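Local coordinates for mitotic checkpoint control protein kinase BUB1 (Drosophila melanogaster, PDB 6JKK) that phosphorylates the kinetochore protein CENP-E as the kinase domain of the mitotic checkpoint protein BubR1, probably using ATP, at residues A[35-40]-A[119-124]; A[55-60]-A[74-79]; A[68-73]-A[81-86]; A[164-169]-A[254-259]; A[248-253]-A[297-302]. All blocks are in the same frame, centred on the assembly; numbering follows the deposited sequence.

Contact 1 of 5, residues A[35-40]-A[119-124]; sequences QLVGHV and YALVGN
Gln35 and Leu36 run parallel to Leu121 and Val122, with the CA atoms of Leu36 and Val122 4.9 Å apart. The bonding alternates as parallel strands require: Gln35 N gives its hydrogen to Ala120 O at 2.8 Å, Gln35 O accepts from Val122 N at 3.0 Å, and Val37 N returns to Val122 O. The last of these donors stands 42° out of the Val122 carbonyl plane. Further along, Asn124 N reaches Gly38 O. Strand 34-36 thus adds a short outer strand to the sheet of the kinase small lobe, next to strand 119-122, whose Ala120 and Val122 also touch Phe95 and Tyr92 of helix 92-104. On one side of the pair, Leu121 carries the packing. Its CG is anti to the backbone N (chi1 -171°), and its CD1 meets Val37 CG1 at 3.8 Å, the two side chains crossing at about a right angle. Gln35 lies alongside Leu121, pointing the same way; its OE1 is held by His52 N. The opposite side has a lighter contact, Leu36 CD1 on Val122 CB at 4.1 Å. Val40 comes back over the turn, placing CG2 3.5 Å from Gly123 N and 4.0 Å from Leu121 CG. A CB on Gly123 would fall too close to that methyl in this conformation.

Contact 2 of 5, residues A[55-60]-A[74-79]; sequences KFEVSK and KHLKSG
Phe56 and His75 meet obliquely, their ring planes at 37° and their centroids 5.0 Å apart. His75 CD2 lies over one face of the phenyl ring, 3.6 Å from Phe56 CE2. Phe56 CG is anti to the carbonyl carbon (chi1 -61°), which starts the ring toward His75, while His75 NE2 is hydrogen-bonded to Glu54. An alanine at Phe56 would probably leave the His75 ring without the phenyl it rests on, steadied mainly by its bond to Glu54. The backbone is antiparallel: Phe56 and His75 form a non-hydrogen-bonded pair, and Glu57 and Lys74 form a hydrogen-bonded one, with Glu57 N to Lys74 O at 2.9 Å and Lys74 N to Glu57 O at 3.1 Å. These strands, 54-64 and 68-75, are the hairpin that carries the glycine-rich loop of protein kinases, and Ser59 and Lys60, both facing Val72, form a classic beta bulge in it. Past the regular pairing, Lys55 O takes a weak bond from Leu76 N at 3.3 Å and also accepts a hydrogen from a water, which in turn accepts from Lys77 N. The two methyls of Leu76 part between charged neighbours: CD1 lies against the Lys55 chain, 3.6 Å from Lys55 CD, and CD2 lies 3.5 Å from Glu57 CG and as close to Glu57 OE2, the glutamate chain crossing the leucine at about a right angle.

Contact 3 of 5, residues A[68-73]-A[81-86]; sequences GSVYVG and KVALKQ
Ser69 to Gly73 pair with Val82 to Gln86 as the two arms of an antiparallel beta hairpin in the small lobe, their short axes 4.6 Å apart and directed at 161° to each other. Six backbone hydrogen bonds join them, two for each of the pairs Ser69-Gln86, Tyr71-Leu84 and Gly73-Val82. The central pair is short and well aligned: Leu84 N gives to Tyr71 O at 2.7 Å and Tyr71 N to Leu84 O at 2.8 Å, both donors in the carbonyl plane. At the end near Gly73 the fit is less regular, since Val82 N approaches Gly73 O from 60° above its plane.

Leu84 lies on the side toward which a CB on Gly73 would point. Its CG is anti to the carbonyl carbon (chi1 -54°), and CD1 comes 3.5 Å from Tyr71 O and 3.8 Å from Gly73 N, where a CB on Gly73 would clash. On the same side a water joins Ser69 OG, at 2.8 Å, to Gln86 OE1, to which it donates at 2.6 Å; Gln86 is also held by Leu43 N and Lys41 O.

The other side carries Val70, Ala83 and Lys85. The Val70 and Lys85 side chains cross at a slant, Val70 CG2 lying 4.2 Å from Lys85 CG, and the lysine then runs out fully extended to salt bridges with Glu94 of helix 92-104 and Asp207. A valine, an alanine and a lysine paired with a helix glutamate are the hallmarks of the kinase nucleotide site, consistent with the predicted binding of ATP by Lys85.

Contact 4 of 5, residues A[164-169]-A[254-259]; sequences CQMLDI and SVMHVL
Met166 spans most of the distance between its helix and Val255, and its chain can be followed atom by atom. CB rests on Leu252 CD2, at 3.6 Å, one turn before Val255 on the opposing helix. From CG the chain runs on extended (chi2 -175°), which puts SD 3.5 Å from Val255 CG1, the two side chains crossing obliquely. A bend at chi3 (-66°) then turns CE to where three residues converge: 3.9 Å from Leu259 CD1, the two side chains meeting tip to tip, also close to Val255 CG1, and 4.3 Å from Met256 CG.

A second bridge comes from the opposite direction. Met256 is extended throughout beyond CG, so that its CE arrives beside Leu167, 4.1 Å from both CG and CD1, at about a right angle to the leucine. No hydrogen bond joins the segments. Their helix axes are 11.4 Å apart and nearly antiparallel, at 165°, too far for backbones to touch, and the long methionines make up much of the distance from either side. Leucines of two other helices pack nearby: Leu139 of helix 139-150 touches Met166, Val255 and Leu259, while Leu310 and Leu317 of helix 310-322 touch Leu167.

The pair 156-175 and 246-261 forms the buried centre of the large lobe, the helices called E and F in protein kinases. Val255 and Leu259, seven and eleven residues after Asp248 in helix F, are consistent with the base of the catalytic spine, to which Leu139 probably also belongs.

Contact 5 of 5, residues A[248-253]-A[297-302]; sequences DLYGLV and TLLNIR
Leu298 packs helix 288-299 against helix 246-261, the F helix of the kinase large lobe, through contacts with Leu249 and Val253. Its CG forks over these two residues, which are one turn apart. CG is anti to the carbonyl carbon (chi1 -70°), and from it CD1 lies 3.8 Å from Val253 CG2 while CD2 lies 4.0 Å from Leu249 CB. Val253 has CG1 anti to its backbone N (chi1 176°) and CG2 beside that N; CG2 is the branch that touches Leu298, standing 3.4 Å from Leu298 CB, a close carbon-carbon approach, with the side chains running antiparallel past each other. Leu299 completes the grip on the next side. Its CD2 approaches Tyr250 CD1 obliquely at 3.6 Å, and its CG touches Val253 CG2 at 4.2 Å, while the phenol OH reaches past this contact to Leu231 O. Leu310 of helix 310-322 lies against both Leu249 and Leu298. No hydrogen bond crosses between the segments. After Leu299 the helix ends and Asn300 leaves helical geometry, and the chain turns Ile301 back toward helix 246-261, its side chain crossing that of Leu249 at about a right angle with Ile301 CD1 3.6 Å from Leu249 CD1.

The five contacts divide between the two kinase lobes. Contacts 1, 2 and 3 belong to one mixed sheet, with strand 68-75 shared by contacts 2 and 3, whose centres are about 11 Å apart; these two are nested along the chain inside the loop closed by contact 1, their segments alternating. Tyr119 of contact 1 packs on Phe56 of contact 2, and Val40 on Gln86 of contact 3. Contacts 4 and 5 come later, also alternate, share helix 246-261, and have centres about 11 Å apart, bridged by Leu252. Contacts 3 and 4, about 25 Å apart between centres, do not touch, consistent with the two-lobed fold: a sheet that probably binds ATP, and a helical core.

Contact 1 of 5, residues A[35-40]-A[119-124]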
# COMPACT_ATOMS: atom_id res chain seq x y z
N GLN A 35 0.60 17.00 -18.11
CA GLN A 35 1.06 18.28 -18.66
C GLN A 35 2.48 18.57 -18.22
O GLN A 35 2.75 18.70 -17.03
CB GLN A 35 0.13 19.44 -18.26
CG GLN A 35 0.63 20.79 -18.79
CD GLN A 35 -0.36 21.93 -18.56
OE1 GLN A 35 -1.28 21.82 -17.76
NE2 GLN A 35 -0.16 23.02 -19.28
N LEU A 36 3.38 18.66 -19.18
CA LEU A 36 4.73 19.16 -18.93
C LEU A 36 4.72 20.68 -18.79
O LEU A 36 4.13 21.38 -19.62
CB LEU A 36 5.67 18.76 -20.07
CG LEU A 36 6.63 17.61 -19.81
CD1 LEU A 36 5.91 16.40 -19.26
CD2 LEU A 36 7.38 17.24 -21.09
N VAL A 37 5.36 21.19 -17.74
CA VAL A 37 5.52 22.64 -17.57
C VAL A 37 6.96 22.96 -17.16
O VAL A 37 7.70 22.07 -16.73
CB VAL A 37 4.56 23.21 -16.50
CG1 VAL A 37 3.10 23.05 -16.92
CG2 VAL A 37 4.81 22.56 -15.14
N GLY A 38 7.34 24.22 -17.28
CA GLY A 38 8.66 24.64 -16.84
C GLY A 38 8.73 24.58 -15.33
O GLY A 38 9.56 23.87 -14.76
N HIS A 39 7.83 25.30 -14.67
CA HIS A 39 7.91 25.44 -13.22
C HIS A 39 6.58 25.11 -12.55
O HIS A 39 5.55 25.71 -12.87
CB HIS A 39 8.33 26.86 -12.84
CG HIS A 39 8.45 27.08 -11.36
ND1 HIS A 39 9.47 26.54 -10.61
CD2 HIS A 39 7.67 27.78 -10.50
CE1 HIS A 39 9.32 26.90 -9.34
NE2 HIS A 39 8.23 27.65 -9.25
N VAL A 40 6.62 24.17 -11.61
CA VAL A 40 5.45 23.81 -10.83
C VAL A 40 5.48 24.59 -9.52
O VAL A 40 6.48 24.53 -8.79
CB VAL A 40 5.44 22.30 -10.51
CG1 VAL A 40 4.42 21.98 -9.43
CG2 VAL A 40 5.15 21.49 -11.76
N TYR A 119 -4.33 12.73 -13.07
CA TYR A 119 -3.65 13.81 -13.77
C TYR A 119 -2.25 14.00 -13.21
O TYR A 119 -1.99 13.75 -12.02
CB TYR A 119 -4.45 15.12 -13.65
CG TYR A 119 -5.78 15.06 -14.36
CD1 TYR A 119 -6.95 14.78 -13.67
CD2 TYR A 119 -5.85 15.25 -15.74
CE1 TYR A 119 -8.16 14.70 -14.33
CE2 TYR A 119 -7.06 15.17 -16.40
CZ TYR A 119 -8.21 14.90 -15.69
OH TYR A 119 -9.41 14.83 -16.36
N ALA A 120 -1.34 14.44 -14.08
CA ALA A 120 0.05 14.66 -13.69
C ALA A 120 0.54 16.01 -14.19
O ALA A 120 0.48 16.30 -15.38
CB ALA A 120 0.95 13.54 -14.22
N LEU A 121 1.02 16.83 -13.26
CA LEU A 121 1.66 18.08 -13.65
C LEU A 121 3.15 17.88 -13.38
O LEU A 121 3.56 17.67 -12.23
CB LEU A 121 1.10 19.23 -12.82
CG LEU A 121 1.49 20.66 -13.20
CD1 LEU A 121 0.97 20.99 -14.59
CD2 LEU A 121 0.96 21.64 -12.17
N VAL A 122 3.95 17.92 -14.44
CA VAL A 122 5.36 17.56 -14.35
C VAL A 122 6.28 18.71 -14.77
O VAL A 122 6.39 19.03 -15.96
CB VAL A 122 5.65 16.31 -15.20
CG1 VAL A 122 7.10 15.93 -15.10
CG2 VAL A 122 4.77 15.15 -14.74
N GLY A 123 6.93 19.34 -13.80
CA GLY A 123 7.82 20.46 -14.08
C GLY A 123 9.28 20.06 -14.00
O GLY A 123 9.60 18.91 -13.69
N ASN A 124 10.15 21.01 -14.30
CA ASN A 124 11.59 20.78 -14.20
C ASN A 124 11.96 20.46 -12.75
O ASN A 124 12.87 19.66 -12.50
CB ASN A 124 12.36 22.03 -14.65
CG ASN A 124 11.98 22.52 -16.04
OD1 ASN A 124 11.59 21.74 -16.91
ND2 ASN A 124 12.11 23.82 -16.25

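Contact 2 of 5, residues A[55-60]-A[74-79]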
# COMPACT_ATOMS: atom_id res chain seq x y z
N LYS A 55 -9.65 22.06 -13.91
CA LYS A 55 -9.36 22.93 -12.78
C LYS A 55 -9.66 22.25 -11.44
O LYS A 55 -10.65 21.53 -11.31
CB LYS A 55 -10.13 24.25 -12.88
CG LYS A 55 -10.00 25.14 -11.64
CD LYS A 55 -10.77 26.44 -11.79
CE LYS A 55 -10.12 27.35 -12.79
NZ LYS A 55 -10.76 28.70 -12.81
N PHE A 56 -8.79 22.48 -10.46
CA PHE A 56 -8.93 21.84 -9.16
C PHE A 56 -8.89 22.89 -8.06
O PHE A 56 -8.14 23.86 -8.15
CB PHE A 56 -7.78 20.85 -8.94
CG PHE A 56 -7.74 19.73 -9.94
CD1 PHE A 56 -7.16 19.93 -11.19
CD2 PHE A 56 -8.26 18.49 -9.63
CE1 PHE A 56 -7.12 18.90 -12.12
CE2 PHE A 56 -8.22 17.45 -10.54
CZ PHE A 56 -7.65 17.65 -11.79
N GLU A 57 -9.71 22.70 -7.03
CA GLU A 57 -9.55 23.46 -5.80
C GLU A 57 -8.43 22.77 -5.04
O GLU A 57 -8.39 21.55 -4.99
CB GLU A 57 -10.80 23.38 -4.93
CG GLU A 57 -12.01 24.17 -5.41
CD GLU A 57 -13.23 23.88 -4.54
OE1 GLU A 57 -13.14 22.96 -3.70
OE2 GLU A 57 -14.26 24.57 -4.71
N VAL A 58 -7.50 23.55 -4.48
CA VAL A 58 -6.53 23.00 -3.54
C VAL A 58 -6.95 23.50 -2.16
O VAL A 58 -6.86 24.69 -1.88
CB VAL A 58 -5.10 23.47 -3.86
CG1 VAL A 58 -4.11 22.84 -2.88
CG2 VAL A 58 -4.73 23.10 -5.29
N SER A 59 -7.42 22.59 -1.31
CA SER A 59 -8.11 23.00 -0.08
C SER A 59 -7.24 23.02 1.17
O SER A 59 -6.86 24.09 1.65
CB SER A 59 -9.38 22.15 0.14
OG SER A 59 -10.28 22.30 -0.94
N LYS A 60 -6.94 21.84 1.70
CA LYS A 60 -6.29 21.72 3.00
C LYS A 60 -5.03 20.84 2.99
O LYS A 60 -4.95 19.86 2.25
CB LYS A 60 -7.29 21.19 4.04
CG LYS A 60 -8.40 22.18 4.35
CD LYS A 60 -9.30 21.73 5.50
CE LYS A 60 -10.29 20.65 5.08
NZ LYS A 60 -11.33 20.43 6.14
N LYS A 74 -10.44 19.27 -4.88
CA LYS A 74 -11.57 18.76 -5.63
C LYS A 74 -11.50 19.11 -7.11
O LYS A 74 -11.20 20.25 -7.46
CB LYS A 74 -12.89 19.27 -5.04
CG LYS A 74 -14.13 18.79 -5.79
CD LYS A 74 -15.41 19.24 -5.10
CE LYS A 74 -15.50 18.68 -3.69
NZ LYS A 74 -16.70 19.19 -2.95
N HIS A 75 -11.75 18.12 -7.95
CA HIS A 75 -11.95 18.33 -9.38
C HIS A 75 -13.34 18.95 -9.56
O HIS A 75 -14.35 18.28 -9.37
CB HIS A 75 -11.85 17.00 -10.12
CG HIS A 75 -11.92 17.12 -11.61
ND1 HIS A 75 -12.78 16.36 -12.38
CD2 HIS A 75 -11.24 17.91 -12.48
CE1 HIS A 75 -12.62 16.67 -13.65
NE2 HIS A 75 -11.70 17.61 -13.74
N LEU A 76 -13.37 20.23 -9.90
CA LEU A 76 -14.61 21.01 -9.94
C LEU A 76 -15.69 20.43 -10.87
O LEU A 76 -16.88 20.41 -10.52
CB LEU A 76 -14.30 22.46 -10.31
CG LEU A 76 -13.46 23.18 -9.27
CD1 LEU A 76 -13.10 24.60 -9.69
CD2 LEU A 76 -14.21 23.20 -7.96
N LYS A 77 -15.27 19.97 -12.04
CA LYS A 77 -16.19 19.43 -13.05
C LYS A 77 -16.90 18.19 -12.52
O LYS A 77 -18.11 18.04 -12.67
CB LYS A 77 -15.41 19.11 -14.33
CG LYS A 77 -16.26 18.72 -15.53
CD LYS A 77 -15.42 18.73 -16.80
CE LYS A 77 -14.83 20.11 -17.09
NZ LYS A 77 -13.62 20.05 -17.96
N SER A 78 -16.12 17.31 -11.90
CA SER A 78 -16.61 16.03 -11.39
C SER A 78 -17.25 16.15 -10.01
O SER A 78 -18.19 15.42 -9.69
CB SER A 78 -15.43 15.06 -11.28
OG SER A 78 -15.60 13.95 -12.14
N GLY A 79 -16.70 17.05 -9.19
CA GLY A 79 -17.03 17.08 -7.78
C GLY A 79 -16.20 16.06 -7.03
O GLY A 79 -16.29 15.93 -5.81
O HOH W 1 -12.89 20.75 -13.22

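Contact 3 of 5, residues A[68-73]-A[81-86]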
# COMPACT_ATOMS: atom_id res chain seq x y z
N GLY A 68 8.29 17.29 -0.07
CA GLY A 68 6.96 17.38 -0.66
C GLY A 68 5.83 17.57 0.33
O GLY A 68 6.06 17.81 1.52
N SER A 69 4.61 17.45 -0.16
CA SER A 69 3.43 17.59 0.67
C SER A 69 2.25 16.89 0.01
O SER A 69 2.32 16.52 -1.17
CB SER A 69 3.10 19.07 0.89
OG SER A 69 2.83 19.71 -0.35
N VAL A 70 1.18 16.70 0.77
CA VAL A 70 -0.07 16.16 0.23
C VAL A 70 -1.20 17.09 0.64
O VAL A 70 -1.29 17.50 1.80
CB VAL A 70 -0.36 14.72 0.75
CG1 VAL A 70 -1.73 14.26 0.29
CG2 VAL A 70 0.70 13.75 0.26
N TYR A 71 -2.04 17.43 -0.33
CA TYR A 71 -3.17 18.32 -0.09
C TYR A 71 -4.45 17.64 -0.56
O TYR A 71 -4.43 16.83 -1.49
CB TYR A 71 -2.98 19.64 -0.86
CG TYR A 71 -2.12 20.64 -0.12
CD1 TYR A 71 -0.74 20.55 -0.13
CD2 TYR A 71 -2.71 21.68 0.60
CE1 TYR A 71 0.05 21.47 0.56
CE2 TYR A 71 -1.93 22.60 1.29
CZ TYR A 71 -0.56 22.49 1.26
OH TYR A 71 0.22 23.40 1.95
N VAL A 72 -5.57 17.95 0.11
CA VAL A 72 -6.87 17.47 -0.35
C VAL A 72 -7.52 18.61 -1.14
O VAL A 72 -7.37 19.78 -0.78
CB VAL A 72 -7.77 16.98 0.81
CG1 VAL A 72 -7.88 18.04 1.89
CG2 VAL A 72 -9.15 16.58 0.31
N GLY A 73 -8.19 18.26 -2.23
CA GLY A 73 -8.86 19.26 -3.04
C GLY A 73 -10.06 18.68 -3.75
O GLY A 73 -10.65 17.69 -3.28
N LYS A 81 -13.47 14.40 -5.06
CA LYS A 81 -12.46 14.79 -4.09
C LYS A 81 -11.13 14.13 -4.43
O LYS A 81 -11.08 12.90 -4.60
CB LYS A 81 -12.87 14.38 -2.68
CG LYS A 81 -13.69 15.41 -1.92
CD LYS A 81 -13.58 15.14 -0.43
CE LYS A 81 -14.72 15.78 0.33
NZ LYS A 81 -14.62 15.50 1.80
N VAL A 82 -10.07 14.92 -4.51
CA VAL A 82 -8.78 14.40 -4.94
C VAL A 82 -7.68 14.64 -3.90
O VAL A 82 -7.79 15.54 -3.06
CB VAL A 82 -8.37 14.99 -6.31
CG1 VAL A 82 -9.38 14.60 -7.39
CG2 VAL A 82 -8.24 16.50 -6.24
N ALA A 83 -6.64 13.82 -3.95
CA ALA A 83 -5.42 14.10 -3.21
C ALA A 83 -4.42 14.65 -4.20
O ALA A 83 -4.27 14.12 -5.30
CB ALA A 83 -4.87 12.83 -2.59
N LEU A 84 -3.73 15.72 -3.81
CA LEU A 84 -2.67 16.27 -4.64
C LEU A 84 -1.34 16.02 -3.96
O LEU A 84 -1.10 16.50 -2.84
CB LEU A 84 -2.89 17.77 -4.89
CG LEU A 84 -4.26 18.12 -5.46
CD1 LEU A 84 -5.15 18.71 -4.40
CD2 LEU A 84 -4.17 19.07 -6.65
N LYS A 85 -0.48 15.25 -4.61
CA LYS A 85 0.82 14.90 -4.04
C LYS A 85 1.93 15.59 -4.80
O LYS A 85 2.13 15.35 -6.00
CB LYS A 85 1.03 13.39 -4.06
CG LYS A 85 2.38 12.96 -3.49
CD LYS A 85 2.55 11.45 -3.60
CE LYS A 85 3.88 10.98 -3.04
NZ LYS A 85 3.92 9.49 -2.98
N GLN A 86 2.66 16.44 -4.09
CA GLN A 86 3.77 17.18 -4.67
C GLN A 86 5.09 16.62 -4.18
O GLN A 86 5.24 16.32 -2.99
CB GLN A 86 3.67 18.65 -4.29
CG GLN A 86 4.78 19.52 -4.90
CD GLN A 86 4.41 20.98 -4.93
OE1 GLN A 86 4.13 21.60 -3.90
NE2 GLN A 86 4.39 21.56 -6.13
O HOH W 2 5.12 20.71 -1.70

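Contact 4 of 5, residues A[164-169]-A[254-259]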
# COMPACT_ATOMS: atom_id res chain seq x y z
N CYS A 164 -7.77 -10.43 4.65
CA CYS A 164 -8.11 -11.23 3.48
C CYS A 164 -8.06 -10.35 2.24
O CYS A 164 -7.58 -10.76 1.19
CB CYS A 164 -9.50 -11.83 3.65
SG CYS A 164 -9.93 -13.10 2.45
N GLN A 165 -8.57 -9.13 2.38
CA GLN A 165 -8.55 -8.18 1.27
C GLN A 165 -7.13 -7.76 0.92
O GLN A 165 -6.78 -7.71 -0.27
CB GLN A 165 -9.37 -6.93 1.62
CG GLN A 165 -10.86 -7.17 1.75
CD GLN A 165 -11.60 -5.90 2.10
OE1 GLN A 165 -11.42 -4.87 1.44
NE2 GLN A 165 -12.40 -5.94 3.16
N MET A 166 -6.33 -7.44 1.93
CA MET A 166 -4.96 -6.98 1.69
C MET A 166 -4.15 -8.07 1.02
O MET A 166 -3.31 -7.79 0.18
CB MET A 166 -4.29 -6.55 3.00
CG MET A 166 -4.76 -5.21 3.53
SD MET A 166 -3.82 -4.70 4.98
CE MET A 166 -4.34 -5.96 6.15
N LEU A 167 -4.38 -9.32 1.42
CA LEU A 167 -3.71 -10.45 0.80
C LEU A 167 -4.07 -10.54 -0.68
O LEU A 167 -3.22 -10.84 -1.52
CB LEU A 167 -4.08 -11.75 1.51
CG LEU A 167 -3.29 -12.06 2.77
CD1 LEU A 167 -4.06 -13.03 3.66
CD2 LEU A 167 -1.93 -12.62 2.40
N ASP A 168 -5.34 -10.29 -1.00
CA ASP A 168 -5.80 -10.39 -2.39
C ASP A 168 -5.13 -9.29 -3.22
O ASP A 168 -4.70 -9.53 -4.35
CB ASP A 168 -7.32 -10.26 -2.46
CG ASP A 168 -7.96 -11.23 -3.45
OD1 ASP A 168 -7.28 -12.19 -3.89
OD2 ASP A 168 -9.16 -11.05 -3.76
N ILE A 169 -5.05 -8.10 -2.65
CA ILE A 169 -4.46 -6.96 -3.37
C ILE A 169 -2.97 -7.17 -3.65
O ILE A 169 -2.50 -6.91 -4.76
CB ILE A 169 -4.69 -5.64 -2.58
CG1 ILE A 169 -6.18 -5.29 -2.56
CG2 ILE A 169 -3.89 -4.50 -3.19
CD1 ILE A 169 -6.56 -4.19 -1.57
N SER A 254 3.22 -6.57 9.17
CA SER A 254 3.33 -5.39 10.02
C SER A 254 1.98 -4.67 10.09
O SER A 254 1.59 -4.18 11.15
CB SER A 254 4.43 -4.45 9.51
OG SER A 254 3.91 -3.54 8.56
N VAL A 255 1.25 -4.64 8.97
CA VAL A 255 -0.07 -4.01 8.95
C VAL A 255 -1.09 -4.82 9.74
O VAL A 255 -1.88 -4.27 10.51
CB VAL A 255 -0.59 -3.80 7.51
CG1 VAL A 255 -1.96 -3.15 7.54
CG2 VAL A 255 0.37 -2.92 6.72
N MET A 256 -1.09 -6.14 9.54
CA MET A 256 -1.99 -7.01 10.30
C MET A 256 -1.73 -6.85 11.79
O MET A 256 -2.66 -6.83 12.59
CB MET A 256 -1.80 -8.48 9.90
CG MET A 256 -2.08 -8.79 8.44
SD MET A 256 -1.79 -10.55 8.17
CE MET A 256 -2.10 -10.65 6.39
N HIS A 257 -0.46 -6.70 12.16
CA HIS A 257 -0.06 -6.55 13.56
C HIS A 257 -0.61 -5.26 14.18
O HIS A 257 -1.07 -5.26 15.33
CB HIS A 257 1.47 -6.58 13.67
CG HIS A 257 1.98 -6.65 15.08
ND1 HIS A 257 2.04 -5.55 15.91
CD2 HIS A 257 2.47 -7.69 15.80
CE1 HIS A 257 2.53 -5.91 17.08
NE2 HIS A 257 2.80 -7.21 17.04
N VAL A 258 -0.55 -4.16 13.44
CA VAL A 258 -1.06 -2.88 13.93
C VAL A 258 -2.58 -2.94 14.13
O VAL A 258 -3.11 -2.42 15.12
CB VAL A 258 -0.69 -1.71 12.98
CG1 VAL A 258 -1.29 -0.41 13.48
CG2 VAL A 258 0.80 -1.57 12.89
N LEU A 259 -3.27 -3.60 13.20
CA LEU A 259 -4.72 -3.72 13.26
C LEU A 259 -5.14 -4.57 14.45
O LEU A 259 -6.04 -4.20 15.20
CB LEU A 259 -5.25 -4.34 11.96
CG LEU A 259 -4.99 -3.57 10.66
CD1 LEU A 259 -5.61 -4.28 9.47
CD2 LEU A 259 -5.54 -2.17 10.77

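Contact 5 of 5, residues A[248-253]-A[297-302]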
# COMPACT_ATOMS: atom_id res chain seq x y z
N ASP A 248 7.43 -7.10 0.73
CA ASP A 248 6.02 -6.75 0.81
C ASP A 248 5.29 -7.64 1.82
O ASP A 248 4.42 -7.16 2.55
CB ASP A 248 5.36 -6.90 -0.56
CG ASP A 248 5.51 -5.66 -1.40
OD1 ASP A 248 6.14 -4.69 -0.93
OD2 ASP A 248 5.00 -5.67 -2.54
N LEU A 249 5.65 -8.92 1.85
CA LEU A 249 4.97 -9.88 2.72
C LEU A 249 5.30 -9.56 4.18
O LEU A 249 4.48 -9.74 5.07
CB LEU A 249 5.36 -11.31 2.33
CG LEU A 249 5.06 -11.68 0.87
CD1 LEU A 249 5.33 -13.14 0.59
CD2 LEU A 249 3.62 -11.33 0.50
N TYR A 250 6.51 -9.05 4.40
CA TYR A 250 6.88 -8.54 5.72
C TYR A 250 6.01 -7.33 6.06
O TYR A 250 5.47 -7.24 7.17
CB TYR A 250 8.37 -8.16 5.73
CG TYR A 250 8.85 -7.53 7.02
CD1 TYR A 250 9.28 -8.32 8.08
CD2 TYR A 250 8.88 -6.15 7.18
CE1 TYR A 250 9.72 -7.76 9.26
CE2 TYR A 250 9.32 -5.58 8.35
CZ TYR A 250 9.74 -6.39 9.39
OH TYR A 250 10.18 -5.81 10.55
N GLY A 251 5.86 -6.41 5.11
CA GLY A 251 5.04 -5.23 5.31
C GLY A 251 3.60 -5.57 5.62
O GLY A 251 2.96 -4.95 6.49
N LEU A 252 3.09 -6.59 4.92
CA LEU A 252 1.74 -7.10 5.13
C LEU A 252 1.51 -7.52 6.58
O LEU A 252 0.51 -7.14 7.19
CB LEU A 252 1.48 -8.31 4.22
CG LEU A 252 0.40 -8.21 3.15
CD1 LEU A 252 0.16 -9.58 2.53
CD2 LEU A 252 -0.89 -7.64 3.71
N VAL A 253 2.43 -8.31 7.12
CA VAL A 253 2.34 -8.74 8.52
C VAL A 253 2.34 -7.54 9.45
O VAL A 253 1.56 -7.48 10.41
CB VAL A 253 3.48 -9.70 8.90
CG1 VAL A 253 3.42 -10.04 10.38
CG2 VAL A 253 3.38 -10.97 8.09
N THR A 297 4.20 -17.97 8.12
CA THR A 297 4.30 -18.24 6.69
C THR A 297 4.80 -17.01 5.93
O THR A 297 5.61 -17.11 5.00
CB THR A 297 2.95 -18.67 6.13
OG1 THR A 297 2.53 -19.87 6.78
CG2 THR A 297 3.03 -18.92 4.64
N LEU A 298 4.31 -15.84 6.32
CA LEU A 298 4.65 -14.61 5.62
C LEU A 298 6.02 -14.06 6.03
O LEU A 298 6.65 -13.34 5.26
CB LEU A 298 3.56 -13.55 5.81
CG LEU A 298 2.21 -13.78 5.14
CD1 LEU A 298 1.17 -12.79 5.65
CD2 LEU A 298 2.34 -13.66 3.63
N LEU A 299 6.46 -14.39 7.24
CA LEU A 299 7.75 -13.90 7.74
C LEU A 299 8.92 -14.82 7.43
O LEU A 299 10.07 -14.38 7.36
CB LEU A 299 7.69 -13.68 9.25
CG LEU A 299 6.90 -12.48 9.76
CD1 LEU A 299 6.88 -12.46 11.28
CD2 LEU A 299 7.51 -11.20 9.23
N ASN A 300 8.64 -16.11 7.27
CA ASN A 300 9.71 -17.09 7.13
C ASN A 300 9.64 -17.81 5.80
O ASN A 300 8.99 -18.85 5.68
CB ASN A 300 9.67 -18.07 8.29
CG ASN A 300 9.83 -17.39 9.64
OD1 ASN A 300 10.94 -17.26 10.15
ND2 ASN A 300 8.72 -16.95 10.22
N ILE A 301 10.32 -17.24 4.81
CA ILE A 301 10.30 -17.76 3.44
C ILE A 301 11.69 -18.26 3.06
O ILE A 301 12.69 -17.60 3.32
CB ILE A 301 9.81 -16.67 2.46
CG1 ILE A 301 8.40 -16.23 2.87
CG2 ILE A 301 9.81 -17.17 1.03
CD1 ILE A 301 7.99 -14.85 2.36
N ARG A 302 11.74 -19.45 2.45
CA ARG A 302 12.99 -20.15 2.22
C ARG A 302 13.95 -19.40 1.29
O ARG A 302 15.12 -19.20 1.62
CB ARG A 302 12.71 -21.55 1.65
CG ARG A 302 13.51 -22.66 2.29
CD ARG A 302 12.91 -24.02 1.97
NE ARG A 302 13.05 -24.37 0.56
CZ ARG A 302 12.03 -24.59 -0.26
NH1 ARG A 302 10.79 -24.51 0.19
NH2 ARG A 302 12.26 -24.90 -1.53